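Local coordinates for protein Dye type peroxidase A (Streptomyces lividans 1326, PDB 6GZW) that probably uses hydrogen peroxide, through its bound haem, to oxidise dyes and other reducing substrates, as dye-decolourising peroxidases do, at residues D231-E234 and E235-L238; F162-P166 and G167-H171. All coordinates share one frame; numbering follows the deposited sequence.

Contact 1: D231-E234 and E235-L238; sequences DDWE and ELSL
Leu236 lays its CD1 methyl against the six-membered part of the Trp233 indole, 3.8 Å from CE3, the two side chains crossing at about a right angle and the methyl meeting the ring obliquely. Leu236 CG also rests 3.4 Å from Trp233 O, so the leucine straddles the last carbonyl of the helix and the ring that hangs from the same residue. With CG anti to the backbone N (chi1 174°), the indole lies beside its own carbonyl carbon, where the Leu236 methyl meets it. Leu236 N donates to Trp233 O over 3.1 Å at an N-H...O angle of 159°, closing a type I turn from Trp233 to Leu236, and Glu235 N donates to Asp232 O over 3.2 Å. Glu235 CG, set by a chi1 of -68°, lies 3.4 Å from Asp231 O, and the bend at chi2 turns the carboxylate off from there. Trp233 O takes a second hydrogen bond from Gln241 NE2 of the following helix, while Trp233 NE1 donates to Met179 O; the Trp233 side chain lies about 7 Å from the bound haem. Salt bridges join Glu235 OE2 to Arg147 of the second subunit, and Asp231 OD1 and Glu234 OE1 to Arg143 of that subunit, an acidic cluster that probably helps to hold the dimer together. Together these residues form a type I beta turn at the C-terminal end of helix 230-233, followed by Ser237 as the N-cap of helix 238-245, in the haem-binding C-terminal half of a Dyp-type peroxidase.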
ATOM      1  N   ASP A 231       1.194  12.227  16.241  1.00 12.01           N
ATOM      2  CA  ASP A 231       0.724  12.265  17.644  1.00 13.07           C
ATOM      3  C   ASP A 231       0.718  13.711  18.146  1.00 13.38           C
ATOM      4  O   ASP A 231      -0.198  14.109  18.852  1.00 15.13           O
ATOM      5  CB  ASP A 231       1.579  11.377  18.568  1.00 12.94           C
ATOM      6  CG  ASP A 231       1.336   9.886  18.368  1.00 13.88           C
ATOM      7  OD1 ASP A 231       0.332   9.513  17.735  1.00 15.02           O
ATOM      8  OD2 ASP A 231       2.165   9.079  18.851  1.00 15.03           O
ATOM      9  N   ASP A 232       1.725  14.505  17.775  1.00 12.92           N
ATOM     10  CA  ASP A 232       1.744  15.911  18.185  1.00 13.55           C
ATOM     11  C   ASP A 232       0.897  16.755  17.257  1.00 13.27           C
ATOM     12  O   ASP A 232       0.188  17.651  17.699  1.00 12.55           O
ATOM     13  CB  ASP A 232       3.174  16.465  18.176  1.00 15.05           C
ATOM     14  CG  ASP A 232       4.102  15.721  19.113  1.00 16.32           C
ATOM     15  OD1 ASP A 232       3.694  15.309  20.212  1.00 17.36           O
ATOM     16  OD2 ASP A 232       5.250  15.516  18.713  1.00 19.86           O
ATOM     17  N   TRP A 233       0.992  16.504  15.950  1.00 12.16           N
ATOM     18  CA  TRP A 233       0.245  17.307  14.955  1.00 11.91           C
ATOM     19  C   TRP A 233      -1.264  17.302  15.206  1.00 12.19           C
ATOM     20  O   TRP A 233      -1.941  18.323  15.106  1.00 12.07           O
ATOM     21  CB  TRP A 233       0.547  16.772  13.545  1.00 11.23           C
ATOM     22  CG  TRP A 233      -0.241  17.402  12.462  1.00 11.27           C
ATOM     23  CD1 TRP A 233      -1.272  16.850  11.754  1.00 11.08           C
ATOM     24  CD2 TRP A 233      -0.050  18.722  11.932  1.00 10.67           C
ATOM     25  NE1 TRP A 233      -1.735  17.737  10.810  1.00 11.58           N
ATOM     26  CE2 TRP A 233      -1.018  18.900  10.897  1.00 10.78           C
ATOM     27  CE3 TRP A 233       0.842  19.758  12.210  1.00 11.10           C
ATOM     28  CZ2 TRP A 233      -1.135  20.086  10.168  1.00 10.92           C
ATOM     29  CZ3 TRP A 233       0.711  20.981  11.451  1.00 11.36           C
ATOM     30  CH2 TRP A 233      -0.256  21.104  10.452  1.00 10.90           C
ATOM     31  N   GLU A 234      -1.786  16.124  15.515  1.00 12.35           N
ATOM     32  CA  GLU A 234      -3.239  15.938  15.662  1.00 13.16           C
ATOM     33  C   GLU A 234      -3.759  16.393  17.004  1.00 14.67           C
ATOM     34  O   GLU A 234      -4.954  16.326  17.245  1.00 16.35           O
ATOM     35  CB  GLU A 234      -3.605  14.480  15.341  1.00 12.89           C
ATOM     36  CG  GLU A 234      -3.300  14.200  13.875  1.00 12.94           C
ATOM     37  CD  GLU A 234      -3.337  12.753  13.452  1.00 12.83           C
ATOM     38  OE1 GLU A 234      -3.607  11.870  14.283  1.00 12.17           O
ATOM     39  OE2 GLU A 234      -3.082  12.495  12.243  1.00 12.41           O
ATOM     40  N   GLU A 235      -2.878  16.931  17.849  1.00 14.57           N
ATOM     41  CA  GLU A 235      -3.331  17.610  19.067  1.00 15.18           C
ATOM     42  C   GLU A 235      -3.440  19.129  18.875  1.00 15.28           C
ATOM     43  O   GLU A 235      -3.770  19.836  19.813  1.00 16.49           O
ATOM     44  CB  GLU A 235      -2.396  17.256  20.232  1.00 17.13           C
ATOM     45  CG  GLU A 235      -2.492  15.791  20.644  1.00 18.69           C
ATOM     46  CD  GLU A 235      -3.794  15.428  21.343  1.00 21.58           C
ATOM     47  OE1 GLU A 235      -4.244  16.161  22.250  1.00 21.97           O
ATOM     48  OE2 GLU A 235      -4.392  14.391  21.009  1.00 23.52           O
ATOM     49  N   LEU A 236      -3.173  19.618  17.676  1.00 13.57           N
ATOM     50  CA  LEU A 236      -3.279  21.057  17.423  1.00 13.91           C
ATOM     51  C   LEU A 236      -4.700  21.435  17.005  1.00 13.66           C
ATOM     52  O   LEU A 236      -5.425  20.656  16.382  1.00 14.52           O
ATOM     53  CB  LEU A 236      -2.325  21.501  16.322  1.00 14.60           C
ATOM     54  CG  LEU A 236      -0.835  21.258  16.530  1.00 16.52           C
ATOM     55  CD1 LEU A 236      -0.105  21.779  15.296  1.00 17.46           C
ATOM     56  CD2 LEU A 236      -0.297  21.894  17.795  1.00 17.52           C
ATOM     57  N   SER A 237      -5.104  22.656  17.355  1.00 13.03           N
ATOM     58  CA  SER A 237      -6.310  23.241  16.788  1.00 13.32           C
ATOM     59  C   SER A 237      -6.158  23.403  15.271  1.00 12.91           C
ATOM     60  O   SER A 237      -5.039  23.439  14.764  1.00 13.54           O
ATOM     61  CB  SER A 237      -6.583  24.626  17.392  1.00 13.42           C
ATOM     62  OG  SER A 237      -5.610  25.540  16.959  1.00 14.26           O
ATOM     63  N   LEU A 238      -7.296  23.544  14.598  1.00 13.00           N
ATOM     64  CA  LEU A 238      -7.321  23.869  13.180  1.00 13.28           C
ATOM     65  C   LEU A 238      -6.564  25.160  12.912  1.00 13.41           C
ATOM     66  O   LEU A 238      -5.760  25.231  11.986  1.00 13.18           O
ATOM     67  CB  LEU A 238      -8.746  23.999  12.629  1.00 14.03           C
ATOM     68  CG  LEU A 238      -8.862  24.339  11.125  1.00 14.65           C
ATOM     69  CD1 LEU A 238      -8.226  23.214  10.323  1.00 14.53           C
ATOM     70  CD2 LEU A 238     -10.302  24.573  10.681  1.00 15.64           C
TER

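Contact 2: F162-P166 and G167-H171; sequences FNRSP and GATAH
From Ser165 to Ala168 the backbone makes a type II beta turn, closed by a weak hydrogen bond of 3.3 Å from Ala168 N to Ser165 O. Gly167 takes the third position with phi 85°, where a side chain would collide with Pro166 O. Water 2 reinforces the turn, donating a hydrogen bond to Ser165 O at 2.8 Å and accepting one from Thr169 N. Arg164 runs alongside, its CG 3.9 Å from Ala168 CB, and then bends at chi3 (-65°) to bring one face of the guanidinium under Thr169 CG2, which sits 3.5 Å above the plane and toward its rim. The turn belongs to the loop that leaves strand 153-162 of the ferredoxin-like N-terminal half of the Dyp fold, and it is pressed against the second subunit, whose Asp76 forms a salt bridge with Arg164 NH2. Water 1 joins the two crossing side chains, accepting from Arg164 NH1 and donating to Thr169 OG1 over 2.7 Å. A leucine in place of Arg164 would probably lose the salt bridge to Asp76 of the second subunit and the bond to water 1, and take the flat group from beneath Thr169 CG2. Thr169 OG1 spends its own proton on His171 O at 2.7 Å, a bond that fixes the hydroxyl's rotation.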
ATOM      1  N   PHE A 162       1.989   5.342  -1.178  1.00  9.32           N
ATOM      2  CA  PHE A 162       0.669   5.391  -1.725  1.00  9.52           C
ATOM      3  C   PHE A 162       0.176   6.833  -1.852  1.00  9.65           C
ATOM      4  O   PHE A 162       0.671   7.769  -1.184  1.00 10.41           O
ATOM      5  CB  PHE A 162      -0.316   4.569  -0.903  1.00  9.72           C
ATOM      6  CG  PHE A 162      -0.362   4.949   0.550  1.00  9.95           C
ATOM      7  CD1 PHE A 162      -1.155   5.993   0.978  1.00 10.57           C
ATOM      8  CD2 PHE A 162       0.431   4.274   1.499  1.00 10.30           C
ATOM      9  CE1 PHE A 162      -1.199   6.354   2.303  1.00 10.28           C
ATOM     10  CE2 PHE A 162       0.386   4.637   2.848  1.00 10.18           C
ATOM     11  CZ  PHE A 162      -0.419   5.700   3.241  1.00 10.67           C
ATOM     12  N   ASN A 163      -0.838   6.972  -2.703  1.00  9.25           N
ATOM     13  CA  ASN A 163      -1.559   8.233  -2.877  1.00  9.43           C
ATOM     14  C   ASN A 163      -3.032   7.906  -3.121  1.00  9.55           C
ATOM     15  O   ASN A 163      -3.454   6.723  -3.187  1.00  9.40           O
ATOM     16  CB  ASN A 163      -1.004   9.028  -4.076  1.00  9.59           C
ATOM     17  CG  ASN A 163       0.325   9.700  -3.811  1.00 10.35           C
ATOM     18  OD1 ASN A 163       0.466  10.469  -2.855  1.00 11.27           O
ATOM     19  ND2 ASN A 163       1.319   9.420  -4.668  1.00 10.28           N
ATOM     20  N   ARG A 164      -3.823   8.958  -3.260  1.00 10.10           N
ATOM     21  CA  ARG A 164      -5.186   8.839  -3.711  1.00 10.44           C
ATOM     22  C   ARG A 164      -5.311   8.017  -5.014  1.00 10.56           C
ATOM     23  O   ARG A 164      -4.474   8.134  -5.914  1.00 11.30           O
ATOM     24  CB  ARG A 164      -5.751  10.258  -3.931  1.00 11.13           C
ATOM     25  CG  ARG A 164      -7.145  10.289  -4.510  1.00 11.72           C
ATOM     26  CD  ARG A 164      -7.617  11.724  -4.648  1.00 11.91           C
ATOM     27  NE  ARG A 164      -7.771  12.386  -3.356  1.00 12.44           N
ATOM     28  CZ  ARG A 164      -7.804  13.699  -3.172  1.00 12.19           C
ATOM     29  NH1 ARG A 164      -7.747  14.508  -4.217  1.00 13.46           N
ATOM     30  NH2 ARG A 164      -7.907  14.198  -1.939  1.00 12.42           N
ATOM     31  N   SER A 165      -6.320   7.134  -5.071  0.50 10.16           N
ATOM     32  CA  SER A 165      -6.709   6.397  -6.309  0.50 10.35           C
ATOM     33  C   SER A 165      -7.435   7.318  -7.301  0.50 11.02           C
ATOM     34  O   SER A 165      -8.168   8.244  -6.907  0.50 11.54           O
ATOM     35  CB  SER A 165      -7.622   5.188  -5.987  0.50  9.89           C
ATOM     36  OG  SER A 165      -8.033   4.400  -7.113  0.60  9.41           O
ATOM     37  N   PRO A 166      -7.263   7.056  -8.598  1.00 11.70           N
ATOM     38  CA  PRO A 166      -8.191   7.636  -9.585  1.00 12.26           C
ATOM     39  C   PRO A 166      -9.625   7.288  -9.236  1.00 11.84           C
ATOM     40  O   PRO A 166      -9.886   6.179  -8.766  1.00 12.11           O
ATOM     41  CB  PRO A 166      -7.772   6.931 -10.890  1.00 12.82           C
ATOM     42  CG  PRO A 166      -6.325   6.631 -10.688  1.00 12.95           C
ATOM     43  CD  PRO A 166      -6.325   6.135  -9.259  1.00 12.52           C
ATOM     44  N   GLY A 167     -10.540   8.249  -9.377  1.00 12.33           N
ATOM     45  CA  GLY A 167     -11.964   8.022  -9.102  1.00 11.87           C
ATOM     46  C   GLY A 167     -12.414   8.165  -7.654  1.00 11.49           C
ATOM     47  O   GLY A 167     -13.602   8.104  -7.378  1.00 11.09           O
ATOM     48  N   ALA A 168     -11.466   8.343  -6.729  1.00 11.75           N
ATOM     49  CA  ALA A 168     -11.816   8.535  -5.313  1.00 11.94           C
ATOM     50  C   ALA A 168     -12.626   9.824  -5.084  1.00 12.35           C
ATOM     51  O   ALA A 168     -13.502   9.846  -4.229  1.00 12.32           O
ATOM     52  CB  ALA A 168     -10.575   8.531  -4.457  1.00 11.67           C
ATOM     53  N   THR A 169     -12.299  10.875  -5.837  1.00 12.71           N
ATOM     54  CA  THR A 169     -13.065  12.136  -5.800  1.00 13.89           C
ATOM     55  C   THR A 169     -14.044  12.226  -6.982  1.00 15.39           C
ATOM     56  O   THR A 169     -13.830  11.601  -8.031  1.00 15.57           O
ATOM     57  CB  THR A 169     -12.120  13.343  -5.815  1.00 13.52           C
ATOM     58  OG1 THR A 169     -11.330  13.323  -6.999  1.00 14.21           O
ATOM     59  CG2 THR A 169     -11.210  13.307  -4.596  1.00 14.03           C
ATOM     60  N   ALA A 170     -15.094  13.027  -6.804  1.00 18.19           N
ATOM     61  CA  ALA A 170     -16.152  13.155  -7.821  1.00 19.63           C
ATOM     62  C   ALA A 170     -15.655  13.837  -9.098  1.00 21.78           C
ATOM     63  O   ALA A 170     -16.248  13.663 -10.167  1.00 23.08           O
ATOM     64  CB  ALA A 170     -17.371  13.868  -7.247  1.00 20.99           C
ATOM     65  N   HIS A 171     -14.586  14.625  -8.984  1.00 22.83           N
ATOM     66  CA  HIS A 171     -13.808  15.128 -10.139  1.00 23.68           C
ATOM     67  C   HIS A 171     -12.336  15.313  -9.718  1.00 23.20           C
ATOM     68  O   HIS A 171     -12.073  15.390  -8.515  1.00 23.83           O
ATOM     69  CB  HIS A 171     -14.383  16.477 -10.606  1.00 25.26           C
ATOM     70  CG  HIS A 171     -14.381  17.525  -9.534  1.00 25.97           C
ATOM     71  ND1 HIS A 171     -15.397  17.646  -8.602  1.00 28.37           N
ATOM     72  CD2 HIS A 171     -13.476  18.488  -9.234  1.00 27.44           C
ATOM     73  CE1 HIS A 171     -15.120  18.645  -7.781  1.00 27.99           C
ATOM     74  NE2 HIS A 171     -13.964  19.176  -8.148  1.00 27.39           N
TER
HETATM   75  O   HOH W   1      -8.630  13.766  -7.193  1.00 16.73           O
HETATM   76  O   HOH W   2      -9.424  10.675  -7.335  1.00 25.52           O

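Following the chain from the N terminus, contact 2 comes first: it turns the backbone just past strand 153-162 and sends it into the long loop toward helix 195-199. Contact 1 opens only after strand 219-228 has been laid down, and turns the chain between helices 230-233 and 238-245. The two are in series, neither nested nor crossed, with their centres 25 Å apart and nearest atoms about 12 Å apart. One belongs to the end of strand 153-162, the other to the helices beside the haem. Both reach the second subunit, contact 2 through Arg164 and backbone hydrogen bonds of the turn, contact 1 chiefly through acidic side chains.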